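Local coordinates for protein AtRbcX1 (PDB 4GR2) that acts as a homodimeric chaperone in the assembly of Rubisco in the chloroplast, where the enzyme fixes carbon dioxide, at the interface of chains A and B. Residues are numbered along the deposited sequence; one frame, centred on the assembly and turned at random. Chains: chain A/B, AtRbcX1.

Contact 1: the interface of chains A and B. Residues chain A 22, 26, 86, 91; chain B 11-12, 14-15.
A:Phe91 and B:Glu12 run past each other in opposite directions, the glutamate chain lying over one face of the phenyl ring. CG of B:Glu12 rests 3.7 Å from CE1 of A:Phe91, towards the rim, and a bend at chi2 (88°) folds the carboxylate back until its plane is only 8° from that of the ring. The same ring's edge takes the backbone carbonyl oxygen of B:Pro11 in plane, while its CZ meets the methyl CB of B:Ala15 at 3.9 Å. B:Pro11 is wedged between aromatic groups: its CB faces CE1 of A:Phe91 at 3.8 Å, its CA sits in plane at the edge of A:Phe22, and A:Tyr86 comes in at an angle with its phenol oxygen against the pyrrolidine ring. Trading A:Phe91 for alanine would probably open a gap beside B:Pro11 and B:Ala15 and take away the flat surface on which the B:Glu12 chain lies. Water 1 carries a polar link, 2.9 Å from the phenol OH of A:Tyr86 and 2.7 Å from the carboxylate OE2 of B:Glu12, which probably helps hold that carboxylate beside the ring. Behind this first shell, A:Val26 on helix 11-38 backs two of the rings. Its CG2 methyl sits over the rim of one face of A:Phe22, and its CG1 methyl lies 3.5 Å above the plane of A:Tyr86, towards the rim of the ring.

Contact 2: the interface of chains A and B. Residues chain A 11-12, 15; chain B 22, 86, 91, 96.
A:Ala15 sets its methyl CB between B:Met96 and B:Phe91, and this is the snug end of the contact. The thioether SD of B:Met96 lies 3.7 Å from that CB, and the ring atom CZ of B:Phe91 touches the same methyl at 3.9 Å. B:Met96 reaches this spot because its chain leaves helix 93-118 extended, with CG opposite the backbone N (chi1 171°) and chi2 also near straight; the chain turns only about the CG-SD bond, which swings the terminal methyl CE aside and leaves the sulfur where the straight part of the chain puts it. The sulfur also lies in the plane of the B:Phe91 ring, at its edge, so methyl, thioether and phenyl close up together. One helical turn earlier, A:Pro11 is packed against rings too. Its CB lies at the B:Phe91 edge in plane, its CA is 3.9 Å from CZ of B:Phe22 at the edge of that ring, and its pyrrolidine crosses the phenol end of B:Tyr86.

The contact loosens only towards the acid end of A:Glu12. Its CG still bears on CE1 of B:Phe91 at 3.7 Å, and the carboxylate continues along the ring, nearly parallel to it, but OE2 of A:Glu12 stands 3.7 Å from OH of B:Tyr86, too long for a direct bond, with the carboxylate turned 61° from the phenol ring. This side probably faces solvent. The backbone N of B:Phe91 lies over the rim of one face of the B:Tyr86 ring, so the two aromatic residues sit close together within chain B. By seating the start of helix 11-38 of chain A in an aromatic pocket of chain B, the site helps hold the RbcX homodimer together.

Contact 1: the interface of chains A and B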
loop_
_atom_site.group_PDB
_atom_site.type_symbol
_atom_site.label_atom_id
_atom_site.label_comp_id
_atom_site.label_asym_id
_atom_site.label_seq_id
_atom_site.Cartn_x
_atom_site.Cartn_y
_atom_site.Cartn_z
ATOM N N PHE A 22 -5.124 -2.951 -2.936
ATOM C CA PHE A 22 -4.650 -3.992 -2.040
ATOM C C PHE A 22 -5.827 -4.886 -1.608
ATOM O O PHE A 22 -5.701 -6.107 -1.564
ATOM C CB PHE A 22 -3.968 -3.328 -0.827
ATOM C CG PHE A 22 -3.536 -4.291 0.229
ATOM C CD1 PHE A 22 -2.525 -5.211 -0.026
ATOM C CD2 PHE A 22 -4.137 -4.284 1.471
ATOM C CE1 PHE A 22 -2.119 -6.106 0.945
ATOM C CE2 PHE A 22 -3.748 -5.194 2.451
ATOM C CZ PHE A 22 -2.736 -6.098 2.182
ATOM N N VAL A 26 -6.405 -8.828 -1.915
ATOM C CA VAL A 26 -6.768 -9.711 -0.814
ATOM C C VAL A 26 -8.051 -10.508 -1.148
ATOM O O VAL A 26 -8.118 -11.734 -0.959
ATOM C CB VAL A 26 -6.934 -8.892 0.485
ATOM C CG1 VAL A 26 -7.471 -9.748 1.612
ATOM C CG2 VAL A 26 -5.597 -8.295 0.879
ATOM N N TYR A 86 -14.590 -7.737 3.685
ATOM C CA TYR A 86 -13.273 -7.885 4.304
ATOM C C TYR A 86 -12.715 -6.564 4.850
ATOM O O TYR A 86 -12.286 -6.478 6.021
ATOM C CB TYR A 86 -12.253 -8.502 3.339
ATOM C CG TYR A 86 -10.898 -8.610 3.999
ATOM C CD1 TYR A 86 -10.664 -9.591 4.949
ATOM C CD2 TYR A 86 -9.868 -7.714 3.701
ATOM C CE1 TYR A 86 -9.437 -9.689 5.594
ATOM C CE2 TYR A 86 -8.624 -7.809 4.334
ATOM C CZ TYR A 86 -8.426 -8.796 5.283
ATOM O OH TYR A 86 -7.222 -8.916 5.932
ATOM N N PHE A 91 -10.609 -6.832 8.284
ATOM C CA PHE A 91 -9.279 -6.230 8.302
ATOM C C PHE A 91 -9.078 -5.473 9.603
ATOM O O PHE A 91 -9.884 -4.617 9.956
ATOM C CB PHE A 91 -9.097 -5.254 7.134
ATOM C CG PHE A 91 -7.680 -4.766 6.963
ATOM C CD1 PHE A 91 -6.689 -5.622 6.487
ATOM C CD2 PHE A 91 -7.350 -3.451 7.238
ATOM C CE1 PHE A 91 -5.389 -5.175 6.293
ATOM C CE2 PHE A 91 -6.033 -2.993 7.065
ATOM C CZ PHE A 91 -5.057 -3.856 6.586
ATOM N N PRO B 11 -2.456 -9.690 6.035
ATOM C CA PRO B 11 -2.675 -8.484 5.231
ATOM C C PRO B 11 -2.324 -7.223 6.011
ATOM O O PRO B 11 -1.833 -6.271 5.413
ATOM C CB PRO B 11 -4.172 -8.531 4.940
ATOM C CG PRO B 11 -4.499 -10.007 4.935
ATOM C CD PRO B 11 -3.635 -10.584 6.023
ATOM N N GLU B 12 -2.575 -7.212 7.322
ATOM C CA GLU B 12 -2.231 -6.048 8.139
ATOM C C GLU B 12 -0.723 -5.777 8.150
ATOM O O GLU B 12 -0.275 -4.614 8.048
ATOM C CB GLU B 12 -2.762 -6.237 9.552
ATOM C CG GLU B 12 -4.284 -6.199 9.623
ATOM C CD GLU B 12 -4.950 -7.547 9.417
ATOM O OE1 GLU B 12 -4.246 -8.551 9.149
ATOM O OE2 GLU B 12 -6.202 -7.598 9.543
ATOM N N LYS B 14 1.404 -6.756 5.912
ATOM C CA LYS B 14 1.770 -6.340 4.562
ATOM C C LYS B 14 1.480 -4.864 4.360
ATOM O O LYS B 14 2.328 -4.121 3.864
ATOM C CB LYS B 14 1.049 -7.192 3.500
ATOM C CG LYS B 14 1.537 -8.656 3.434
ATOM C CD LYS B 14 0.495 -9.580 2.785
ATOM C CE LYS B 14 1.022 -10.317 1.559
ATOM N NZ LYS B 14 2.093 -11.293 1.905
ATOM N N ALA B 15 0.275 -4.446 4.737
ATOM C CA ALA B 15 -0.116 -3.046 4.622
ATOM C C ALA B 15 0.797 -2.177 5.484
ATOM O O ALA B 15 1.171 -1.062 5.089
ATOM C CB ALA B 15 -1.551 -2.878 5.079
HETATM O O HOH W 1 -7.570 -9.812 8.689
#

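Contact 2: the interface of chains A and B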
loop_
_atom_site.group_PDB
_atom_site.type_symbol
_atom_site.label_atom_id
_atom_site.label_comp_id
_atom_site.label_asym_id
_atom_site.label_seq_id
_atom_site.Cartn_x
_atom_site.Cartn_y
_atom_site.Cartn_z
ATOM N N PRO A 11 -1.293 12.645 1.199
ATOM C CA PRO A 11 -0.758 11.337 1.585
ATOM C C PRO A 11 -1.865 10.353 1.962
ATOM O O PRO A 11 -1.812 9.227 1.484
ATOM C CB PRO A 11 0.090 11.656 2.806
ATOM C CG PRO A 11 0.556 13.061 2.561
ATOM C CD PRO A 11 -0.610 13.747 1.903
ATOM N N GLU A 12 -2.828 10.787 2.786
ATOM C CA GLU A 12 -3.948 9.952 3.196
ATOM C C GLU A 12 -4.690 9.398 1.979
ATOM O O GLU A 12 -5.016 8.219 1.944
ATOM C CB GLU A 12 -4.912 10.719 4.120
ATOM C CG GLU A 12 -4.293 11.117 5.476
ATOM C CD GLU A 12 -3.429 12.372 5.403
ATOM O OE1 GLU A 12 -3.273 12.933 4.299
ATOM O OE2 GLU A 12 -2.907 12.802 6.462
ATOM N N ALA A 15 -2.560 6.881 0.108
ATOM C CA ALA A 15 -2.549 5.656 0.886
ATOM C C ALA A 15 -3.854 4.867 0.707
ATOM O O ALA A 15 -3.830 3.640 0.594
ATOM C CB ALA A 15 -2.331 5.977 2.356
ATOM N N PHE B 22 6.085 4.011 2.677
ATOM C CA PHE B 22 5.387 5.240 2.286
ATOM C C PHE B 22 5.778 6.424 3.207
ATOM O O PHE B 22 6.004 7.530 2.733
ATOM C CB PHE B 22 3.857 5.039 2.277
ATOM C CG PHE B 22 3.099 6.227 1.745
ATOM C CD1 PHE B 22 3.352 6.710 0.461
ATOM C CD2 PHE B 22 2.155 6.883 2.534
ATOM C CE1 PHE B 22 2.666 7.821 -0.033
ATOM C CE2 PHE B 22 1.462 7.992 2.042
ATOM C CZ PHE B 22 1.713 8.459 0.775
ATOM N N TYR B 86 5.810 12.387 11.699
ATOM C CA TYR B 86 4.703 12.455 10.745
ATOM C C TYR B 86 3.668 11.346 10.965
ATOM O O TYR B 86 2.462 11.604 11.051
ATOM C CB TYR B 86 5.192 12.401 9.305
ATOM C CG TYR B 86 4.037 12.479 8.347
ATOM C CD1 TYR B 86 3.349 13.671 8.176
ATOM C CD2 TYR B 86 3.590 11.354 7.647
ATOM C CE1 TYR B 86 2.272 13.760 7.327
ATOM C CE2 TYR B 86 2.501 11.434 6.784
ATOM C CZ TYR B 86 1.848 12.640 6.633
ATOM O OH TYR B 86 0.773 12.763 5.785
ATOM N N PHE B 91 -0.100 12.294 10.287
ATOM C CA PHE B 91 -0.848 11.479 9.330
ATOM C C PHE B 91 -2.253 11.194 9.852
ATOM O O PHE B 91 -2.424 10.679 10.963
ATOM C CB PHE B 91 -0.134 10.156 9.060
ATOM C CG PHE B 91 -0.737 9.348 7.917
ATOM C CD1 PHE B 91 -0.643 9.802 6.610
ATOM C CD2 PHE B 91 -1.352 8.117 8.157
ATOM C CE1 PHE B 91 -1.175 9.056 5.542
ATOM C CE2 PHE B 91 -1.871 7.354 7.096
ATOM C CZ PHE B 91 -1.774 7.837 5.783
ATOM N N MET B 96 -7.675 8.392 6.369
ATOM C CA MET B 96 -7.193 7.416 5.383
ATOM C C MET B 96 -8.180 6.256 5.269
ATOM O O MET B 96 -8.527 5.825 4.169
ATOM C CB MET B 96 -5.806 6.858 5.771
ATOM C CG MET B 96 -5.326 5.649 4.902
ATOM S SD MET B 96 -3.853 4.760 5.490
ATOM C CE MET B 96 -4.437 4.184 7.103
#

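Contact 1 and contact 2 are twins of the two-fold homodimer, their C-alpha centres about 16 Å apart. Both dock the first turn of helix 11-38 in chain A or 11-35 in chain B into the other subunit: B:Pro11, B:Glu12 and B:Ala15 enter a pocket of A:Phe22, A:Tyr86 and A:Phe91 in contact 1, and the chains are exchanged in contact 2. Each such helix therefore serves both: its start is the inserted part in one contact, while its phenylalanine, A:Phe22 or B:Phe22, lines the pocket in the other. Each subunit clasps its partner and is clasped in return, which should fix how the two helices run against each other.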